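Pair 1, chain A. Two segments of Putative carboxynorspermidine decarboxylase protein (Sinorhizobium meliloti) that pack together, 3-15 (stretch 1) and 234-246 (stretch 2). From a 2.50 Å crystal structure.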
# COMPACT_ATOMS: atom_id res chain seq x y z
N GLU A 3 17.86 3.63 13.97
CA GLU A 3 18.02 4.43 12.75
C GLU A 3 16.69 4.79 12.10
O GLU A 3 15.70 4.09 12.25
CB GLU A 3 18.87 3.70 11.71
CG GLU A 3 20.12 3.04 12.26
CD GLU A 3 21.28 3.15 11.29
OE1 GLU A 3 21.07 2.92 10.07
OE2 GLU A 3 22.41 3.48 11.75
N THR A 4 16.67 5.88 11.34
CA THR A 4 15.44 6.25 10.69
C THR A 4 15.27 5.37 9.45
O THR A 4 16.22 4.79 8.98
CB THR A 4 15.36 7.75 10.38
OG1 THR A 4 16.51 8.15 9.65
CG2 THR A 4 15.31 8.54 11.65
N PRO A 5 14.04 5.23 8.95
CA PRO A 5 12.82 5.74 9.53
C PRO A 5 12.30 4.80 10.59
O PRO A 5 12.59 3.59 10.56
CB PRO A 5 11.86 5.74 8.33
CG PRO A 5 12.30 4.62 7.47
CD PRO A 5 13.82 4.61 7.63
N TYR A 6 11.54 5.34 11.53
CA TYR A 6 10.75 4.53 12.43
C TYR A 6 9.48 5.29 12.87
O TYR A 6 9.44 6.54 12.84
CB TYR A 6 11.58 4.06 13.64
CG TYR A 6 12.28 5.17 14.39
CD1 TYR A 6 11.67 5.84 15.44
CD2 TYR A 6 13.58 5.55 14.05
CE1 TYR A 6 12.33 6.86 16.14
CE2 TYR A 6 14.23 6.57 14.73
CZ TYR A 6 13.60 7.22 15.77
OH TYR A 6 14.25 8.23 16.43
N TYR A 7 8.44 4.53 13.23
CA TYR A 7 7.23 5.09 13.80
C TYR A 7 7.46 5.11 15.29
O TYR A 7 7.80 4.06 15.87
CB TYR A 7 6.03 4.19 13.52
CG TYR A 7 5.67 3.94 12.06
CD1 TYR A 7 6.02 2.72 11.44
CD2 TYR A 7 4.92 4.86 11.32
CE1 TYR A 7 5.68 2.46 10.11
CE2 TYR A 7 4.57 4.61 9.98
CZ TYR A 7 4.95 3.40 9.38
OH TYR A 7 4.63 3.11 8.05
N LEU A 8 7.27 6.25 15.94
CA LEU A 8 7.53 6.32 17.39
C LEU A 8 6.23 6.52 18.14
O LEU A 8 5.58 7.55 18.03
CB LEU A 8 8.51 7.45 17.69
CG LEU A 8 8.97 7.68 19.14
CD1 LEU A 8 9.47 6.44 19.75
CD2 LEU A 8 10.09 8.74 19.21
N ILE A 9 5.83 5.51 18.88
CA ILE A 9 4.62 5.62 19.62
C ILE A 9 4.93 6.17 21.00
O ILE A 9 5.65 5.54 21.78
CB ILE A 9 3.90 4.28 19.72
CG1 ILE A 9 3.50 3.81 18.31
CG2 ILE A 9 2.70 4.38 20.70
CD1 ILE A 9 3.30 2.27 18.22
N ASP A 10 4.41 7.36 21.29
CA ASP A 10 4.64 8.00 22.57
C ASP A 10 3.71 7.43 23.67
O ASP A 10 2.51 7.71 23.71
CB ASP A 10 4.52 9.54 22.46
CG ASP A 10 4.85 10.24 23.79
OD1 ASP A 10 5.94 10.88 23.89
OD2 ASP A 10 4.04 10.14 24.76
N LYS A 11 4.31 6.67 24.58
CA LYS A 11 3.56 6.04 25.64
C LYS A 11 2.66 7.05 26.42
O LYS A 11 1.47 6.79 26.65
CB LYS A 11 4.50 5.31 26.60
CG LYS A 11 3.79 4.24 27.34
CD LYS A 11 4.47 3.83 28.55
CE LYS A 11 3.59 2.83 29.29
NZ LYS A 11 4.06 2.63 30.68
N ALA A 12 3.22 8.19 26.80
CA ALA A 12 2.44 9.18 27.57
C ALA A 12 1.24 9.80 26.80
O ALA A 12 0.20 10.06 27.39
CB ALA A 12 3.34 10.27 28.14
N LYS A 13 1.40 10.04 25.49
CA LYS A 13 0.34 10.63 24.67
C LYS A 13 -0.76 9.64 24.34
O LYS A 13 -1.95 10.01 24.27
CB LYS A 13 0.90 11.23 23.39
CG LYS A 13 1.61 12.52 23.68
CD LYS A 13 2.34 13.01 22.45
CE LYS A 13 3.20 14.17 22.80
NZ LYS A 13 4.18 14.25 21.71
N LEU A 14 -0.37 8.39 24.13
CA LEU A 14 -1.33 7.35 23.92
C LEU A 14 -2.17 7.23 25.18
O LEU A 14 -3.39 7.24 25.10
CB LEU A 14 -0.64 6.03 23.58
CG LEU A 14 -1.52 4.79 23.37
CD1 LEU A 14 -2.58 4.93 22.24
CD2 LEU A 14 -0.63 3.66 23.00
N THR A 15 -1.53 7.16 26.34
CA THR A 15 -2.25 7.10 27.61
C THR A 15 -3.23 8.25 27.82
O THR A 15 -4.34 8.01 28.29
CB THR A 15 -1.28 7.05 28.79
OG1 THR A 15 -0.51 5.86 28.67
CG2 THR A 15 -2.02 7.05 30.11
N ALA A 234 -9.64 8.06 16.84
CA ALA A 234 -9.68 8.76 18.12
C ALA A 234 -8.84 8.11 19.25
O ALA A 234 -8.46 8.76 20.23
CB ALA A 234 -11.11 9.00 18.55
N SER A 235 -8.54 6.82 19.13
CA SER A 235 -7.67 6.16 20.10
C SER A 235 -6.22 6.61 20.01
O SER A 235 -5.49 6.61 21.01
CB SER A 235 -7.71 4.65 19.85
OG SER A 235 -9.05 4.21 19.86
N ILE A 236 -5.82 7.00 18.82
CA ILE A 236 -4.43 6.99 18.46
C ILE A 236 -3.94 8.37 18.00
O ILE A 236 -2.76 8.55 17.69
CB ILE A 236 -4.24 5.85 17.43
CG1 ILE A 236 -3.15 4.95 17.88
CG2 ILE A 236 -4.17 6.29 15.94
CD1 ILE A 236 -3.67 3.93 18.83
N THR A 237 -4.89 9.31 17.98
CA THR A 237 -4.70 10.68 17.53
C THR A 237 -3.49 11.33 18.21
O THR A 237 -3.34 11.25 19.43
CB THR A 237 -6.03 11.50 17.75
OG1 THR A 237 -6.07 12.66 16.91
CG2 THR A 237 -6.22 11.92 19.21
N LYS A 238 -2.61 11.93 17.41
CA LYS A 238 -1.47 12.73 17.94
C LYS A 238 -0.54 11.95 18.88
O LYS A 238 0.22 12.55 19.65
CB LYS A 238 -1.98 13.99 18.65
CG LYS A 238 -2.70 14.97 17.71
CD LYS A 238 -3.36 16.07 18.51
CE LYS A 238 -4.86 16.20 18.14
NZ LYS A 238 -5.08 16.64 16.72
N SER A 239 -0.61 10.63 18.82
CA SER A 239 0.15 9.82 19.75
C SER A 239 1.48 9.43 19.18
O SER A 239 2.40 9.12 19.95
CB SER A 239 -0.58 8.54 20.11
OG SER A 239 -0.38 7.57 19.09
N THR A 240 1.56 9.39 17.86
CA THR A 240 2.67 8.74 17.19
C THR A 240 3.28 9.63 16.11
O THR A 240 2.58 10.34 15.43
CB THR A 240 2.16 7.43 16.55
OG1 THR A 240 1.56 6.61 17.58
CG2 THR A 240 3.28 6.64 15.83
N THR A 241 4.60 9.55 15.94
CA THR A 241 5.29 10.26 14.86
C THR A 241 6.01 9.29 13.92
O THR A 241 6.33 8.16 14.32
CB THR A 241 6.31 11.25 15.41
OG1 THR A 241 7.17 10.56 16.33
CG2 THR A 241 5.60 12.44 16.15
N LEU A 242 6.26 9.72 12.68
CA LEU A 242 7.18 9.02 11.80
C LEU A 242 8.50 9.81 11.73
O LEU A 242 8.54 10.89 11.14
CB LEU A 242 6.57 8.79 10.38
CG LEU A 242 7.47 8.20 9.27
CD1 LEU A 242 8.13 6.86 9.67
CD2 LEU A 242 6.79 8.11 7.85
N GLU A 243 9.57 9.27 12.30
CA GLU A 243 10.88 9.91 12.32
C GLU A 243 11.72 9.68 11.05
O GLU A 243 11.98 8.53 10.69
CB GLU A 243 11.64 9.44 13.55
CG GLU A 243 10.87 9.67 14.87
CD GLU A 243 10.55 11.14 15.14
OE1 GLU A 243 11.41 12.04 14.91
OE2 GLU A 243 9.41 11.40 15.59
N VAL A 244 12.15 10.75 10.39
CA VAL A 244 12.97 10.61 9.16
C VAL A 244 14.21 11.54 9.12
O VAL A 244 14.31 12.50 9.89
CB VAL A 244 12.16 10.81 7.84
CG1 VAL A 244 10.94 9.90 7.78
CG2 VAL A 244 11.75 12.28 7.67
N THR A 245 15.13 11.25 8.20
CA THR A 245 16.34 11.99 8.03
C THR A 245 16.33 12.56 6.63
O THR A 245 15.79 11.94 5.73
CB THR A 245 17.59 11.08 8.23
OG1 THR A 245 17.58 10.56 9.56
CG2 THR A 245 18.86 11.86 8.10
N VAL A 246 16.93 13.74 6.45
CA VAL A 246 17.15 14.29 5.11
C VAL A 246 18.39 13.64 4.54
O VAL A 246 19.38 13.48 5.24
CB VAL A 246 17.32 15.80 5.14
CG1 VAL A 246 17.80 16.35 3.80
CG2 VAL A 246 16.00 16.44 5.57
O HOH W 1 5.93 9.97 18.99

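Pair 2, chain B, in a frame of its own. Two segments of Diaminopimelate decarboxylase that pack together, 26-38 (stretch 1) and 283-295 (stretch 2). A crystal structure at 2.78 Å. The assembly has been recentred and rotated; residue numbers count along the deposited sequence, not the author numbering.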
# COMPACT_ATOMS: atom_id res chain seq x y z
N GLY B 26 -0.08 -21.23 11.07
CA GLY B 26 -1.37 -20.88 10.53
C GLY B 26 -1.25 -19.95 9.34
O GLY B 26 -0.17 -19.54 8.94
N THR B 27 -2.41 -19.62 8.78
CA THR B 27 -2.52 -18.74 7.63
C THR B 27 -2.85 -17.32 8.07
O THR B 27 -3.41 -17.11 9.15
CB THR B 27 -3.60 -19.26 6.67
OG1 THR B 27 -4.70 -19.79 7.42
CG2 THR B 27 -3.03 -20.35 5.76
N PRO B 28 -2.52 -16.30 7.26
CA PRO B 28 -1.82 -16.36 5.97
C PRO B 28 -0.30 -16.42 6.11
O PRO B 28 0.22 -16.21 7.20
CB PRO B 28 -2.24 -15.06 5.29
CG PRO B 28 -2.43 -14.12 6.42
CD PRO B 28 -2.94 -14.93 7.58
N LEU B 29 0.40 -16.70 5.01
CA LEU B 29 1.85 -16.75 5.02
C LEU B 29 2.37 -16.60 3.60
O LEU B 29 1.65 -16.83 2.63
CB LEU B 29 2.36 -18.05 5.65
CG LEU B 29 1.93 -19.35 4.96
CD1 LEU B 29 3.06 -19.94 4.11
CD2 LEU B 29 1.45 -20.36 5.99
N TYR B 30 3.64 -16.20 3.50
CA TYR B 30 4.36 -16.17 2.24
C TYR B 30 5.22 -17.42 2.14
O TYR B 30 5.93 -17.77 3.09
CB TYR B 30 5.25 -14.93 2.12
CG TYR B 30 4.54 -13.59 2.17
CD1 TYR B 30 3.93 -13.06 1.04
CD2 TYR B 30 4.51 -12.85 3.35
CE1 TYR B 30 3.29 -11.83 1.09
CE2 TYR B 30 3.88 -11.62 3.40
CZ TYR B 30 3.27 -11.11 2.27
OH TYR B 30 2.65 -9.89 2.32
N ALA B 31 5.16 -18.10 0.99
CA ALA B 31 5.96 -19.28 0.73
C ALA B 31 6.91 -18.99 -0.43
O ALA B 31 6.47 -18.55 -1.49
CB ALA B 31 5.08 -20.49 0.41
N TYR B 32 8.20 -19.24 -0.21
CA TYR B 32 9.22 -19.10 -1.24
C TYR B 32 9.86 -20.46 -1.49
O TYR B 32 10.11 -21.22 -0.55
CB TYR B 32 10.29 -18.08 -0.84
CG TYR B 32 9.74 -16.71 -0.52
CD1 TYR B 32 9.36 -16.38 0.78
CD2 TYR B 32 9.61 -15.73 -1.50
CE1 TYR B 32 8.86 -15.12 1.08
CE2 TYR B 32 9.11 -14.47 -1.21
CZ TYR B 32 8.74 -14.17 0.09
OH TYR B 32 8.24 -12.93 0.40
N SER B 33 10.14 -20.76 -2.76
CA SER B 33 10.65 -22.05 -3.18
C SER B 33 12.08 -21.90 -3.67
O SER B 33 12.35 -21.12 -4.59
CB SER B 33 9.77 -22.65 -4.28
OG SER B 33 10.54 -23.41 -5.19
N ILE B 34 13.00 -22.66 -3.06
CA ILE B 34 14.40 -22.65 -3.48
C ILE B 34 14.52 -23.09 -4.94
O ILE B 34 15.34 -22.56 -5.70
CB ILE B 34 15.24 -23.53 -2.54
CG1 ILE B 34 15.68 -22.73 -1.31
CG2 ILE B 34 16.45 -24.10 -3.25
CD1 ILE B 34 16.70 -21.65 -1.61
N ASP B 35 13.70 -24.06 -5.35
CA ASP B 35 13.72 -24.54 -6.73
C ASP B 35 13.44 -23.40 -7.71
O ASP B 35 14.14 -23.25 -8.71
CB ASP B 35 12.69 -25.66 -6.91
CG ASP B 35 13.32 -27.03 -6.88
OD1 ASP B 35 14.32 -27.24 -7.60
OD2 ASP B 35 12.81 -27.90 -6.15
N LYS B 36 12.41 -22.60 -7.43
CA LYS B 36 12.05 -21.51 -8.33
C LYS B 36 13.07 -20.37 -8.29
O LYS B 36 13.22 -19.64 -9.27
CB LYS B 36 10.66 -20.99 -7.99
CG LYS B 36 9.53 -21.77 -8.64
CD LYS B 36 9.41 -21.42 -10.12
CE LYS B 36 8.41 -22.31 -10.83
NZ LYS B 36 8.21 -21.89 -12.24
N LEU B 37 13.78 -20.21 -7.17
CA LEU B 37 14.84 -19.21 -7.11
C LEU B 37 16.05 -19.63 -7.93
O LEU B 37 16.73 -18.78 -8.52
CB LEU B 37 15.25 -18.95 -5.66
CG LEU B 37 14.29 -18.17 -4.77
CD1 LEU B 37 14.71 -18.29 -3.32
CD2 LEU B 37 14.22 -16.71 -5.20
N GLU B 38 16.33 -20.94 -7.99
CA GLU B 38 17.49 -21.42 -8.73
C GLU B 38 17.28 -21.28 -10.24
O GLU B 38 18.23 -20.95 -10.96
CB GLU B 38 17.77 -22.88 -8.37
CG GLU B 38 19.21 -23.30 -8.58
CD GLU B 38 19.40 -24.80 -8.48
OE1 GLU B 38 18.82 -25.53 -9.30
OE2 GLU B 38 20.13 -25.24 -7.57
N TYR B 283 11.93 -10.51 -12.29
CA TYR B 283 12.35 -11.74 -12.97
C TYR B 283 13.02 -12.74 -12.03
O TYR B 283 13.07 -13.93 -12.35
CB TYR B 283 13.31 -11.40 -14.12
CG TYR B 283 13.31 -12.42 -15.23
CD1 TYR B 283 12.43 -12.31 -16.30
CD2 TYR B 283 14.19 -13.49 -15.22
CE1 TYR B 283 12.43 -13.24 -17.33
CE2 TYR B 283 14.20 -14.43 -16.25
CZ TYR B 283 13.32 -14.30 -17.30
OH TYR B 283 13.32 -15.22 -18.32
N LEU B 284 13.52 -12.30 -10.88
CA LEU B 284 14.25 -13.19 -9.99
C LEU B 284 13.38 -13.82 -8.91
O LEU B 284 13.66 -14.95 -8.50
CB LEU B 284 15.40 -12.44 -9.33
CG LEU B 284 16.72 -12.35 -10.10
CD1 LEU B 284 17.59 -11.26 -9.52
CD2 LEU B 284 17.45 -13.69 -10.08
N VAL B 285 12.33 -13.14 -8.45
CA VAL B 285 11.64 -13.57 -7.24
C VAL B 285 10.13 -13.69 -7.43
O VAL B 285 9.44 -14.25 -6.57
CB VAL B 285 11.94 -12.60 -6.07
CG1 VAL B 285 13.41 -12.67 -5.69
CG2 VAL B 285 11.54 -11.18 -6.43
N ALA B 286 9.60 -13.18 -8.55
CA ALA B 286 8.15 -13.15 -8.75
C ALA B 286 7.51 -14.53 -8.63
O ALA B 286 6.72 -14.77 -7.71
CB ALA B 286 7.80 -12.55 -10.11
N MET B 287 7.84 -15.44 -9.55
CA MET B 287 7.26 -16.78 -9.54
C MET B 287 7.81 -17.64 -8.41
O MET B 287 7.34 -18.77 -8.24
CB MET B 287 7.51 -17.48 -10.87
CG MET B 287 6.97 -16.74 -12.08
SD MET B 287 5.25 -16.20 -11.93
CE MET B 287 4.43 -17.74 -11.52
N ALA B 288 8.78 -17.16 -7.64
CA ALA B 288 9.36 -17.93 -6.56
C ALA B 288 8.59 -17.79 -5.25
O ALA B 288 8.90 -18.50 -4.29
CB ALA B 288 10.82 -17.52 -6.33
N GLY B 289 7.60 -16.91 -5.19
CA GLY B 289 6.86 -16.68 -3.97
C GLY B 289 5.37 -16.82 -4.19
O GLY B 289 4.86 -16.58 -5.28
N ALA B 290 4.68 -17.22 -3.13
CA ALA B 290 3.25 -17.47 -3.21
C ALA B 290 2.59 -17.14 -1.88
O ALA B 290 3.11 -17.50 -0.82
CB ALA B 290 2.95 -18.92 -3.60
N LEU B 291 1.45 -16.46 -1.94
CA LEU B 291 0.64 -16.22 -0.76
C LEU B 291 -0.25 -17.42 -0.49
O LEU B 291 -0.96 -17.90 -1.38
CB LEU B 291 -0.21 -14.96 -0.94
CG LEU B 291 -1.25 -14.68 0.15
CD1 LEU B 291 -0.58 -14.26 1.45
CD2 LEU B 291 -2.25 -13.64 -0.30
N VAL B 292 -0.22 -17.92 0.74
CA VAL B 292 -0.98 -19.09 1.16
C VAL B 292 -1.96 -18.64 2.23
O VAL B 292 -1.55 -18.24 3.33
CB VAL B 292 -0.07 -20.22 1.67
CG1 VAL B 292 -0.88 -21.46 1.97
CG2 VAL B 292 1.02 -20.52 0.66
N SER B 293 -3.25 -18.71 1.92
CA SER B 293 -4.30 -18.29 2.84
C SER B 293 -5.40 -19.35 2.88
O SER B 293 -5.41 -20.30 2.10
CB SER B 293 -4.89 -16.93 2.43
OG SER B 293 -5.62 -17.04 1.22
N LYS B 294 -6.34 -19.16 3.80
CA LYS B 294 -7.47 -20.05 3.96
C LYS B 294 -8.76 -19.31 3.65
O LYS B 294 -8.88 -18.10 3.87
CB LYS B 294 -7.53 -20.64 5.38
CG LYS B 294 -6.98 -22.06 5.47
CD LYS B 294 -6.91 -22.58 6.90
CE LYS B 294 -5.57 -23.25 7.19
NZ LYS B 294 -5.64 -24.74 7.05
N VAL B 295 -9.74 -20.05 3.13
CA VAL B 295 -11.08 -19.53 2.88
C VAL B 295 -11.82 -19.57 4.21
O VAL B 295 -12.27 -20.63 4.66
CB VAL B 295 -11.81 -20.33 1.80
CG1 VAL B 295 -13.13 -19.65 1.44
CG2 VAL B 295 -10.93 -20.48 0.56

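Backbone hydrogen bonds can fix the geometry of a contact while leaving its side chains free to vary, and these two pairs illustrate the principle well. In each, a short strand leading into a helix lies antiparallel to a second strand, at 149° between their directions, and 14 central residues superpose with an RMSD of 0.4 Å. The buried surface is nearly the same, 774 Å² in pair 1 and 776 Å² in pair 2.

The ladder matches rung for rung. In pair 1, L8(A) N donates to T241(A) O at 2.7 Å and E243(A) N to Y6(A) O at 2.8 Å; in pair 2, A31(B) N donates to A290(B) O at 2.8 Å and V292(B) N to L29(B) O at 2.9 Å. Just before the helix, D10(A) N reaches S239(A) O and S33(B) N reaches A288(B) O, both at 3.0 Å. These two matched residues also cap their helices, by different chemistry: D10(A) OD2 accepts from K13(A) N at 2.7 Å, S33(B) OG from K36(B) N at 3.0 Å. Each pair also keeps a proline, P5(A) or P28(B), after a cis peptide bond.

The side chains differ in chemistry on the face carrying Y6(A), L8(A), T241(A) and E243(A). There, E243(A) CB lies over the face of the Y6(A) ring, 3.8 Å from its centroid, while its carboxylate turns to a polar neighbour: T241(A) OG1 donates to E243(A) OE2 at 2.5 Å. A water adds to this polar patch, donating to both L8(A) O and T241(A) OG1. The matching positions in pair 2 are wholly aliphatic. L29(B) CG packs 3.9 Å from V292(B) CB, and A31(B) CB lies 4.1 Å from V292(B) CG2.

On the other face, the matched tyrosines Y7(A) and Y30(B) both adopt the m rotamer, but the next pair along exchanges bulk. I9(A) CG1 sits 3.5 Å from T240(A) OG1, whereas Y32(B) CD2 comes within 3.8 Å of G289(B) CA. A CB modelled on G289(B) would lie only 3.0 Å from Y32(B) CE2, so the absent side chain leaves room for the ring.

Where the helix meets the turn, S239(A) uses its hydroxyl locally, donating from OG to I236(A) O at 2.9 Å and accepting from T240(A) OG1 at 2.6 Å. Its counterpart A288(B) offers a methyl instead, with CB 3.7 Å from L37(B) CD2. One backbone frame thus accommodates polar links at some positions in pair 1 where pair 2 has aliphatic contacts, and a tyrosine against a glycine where pair 1 has an isoleucine against a threonine.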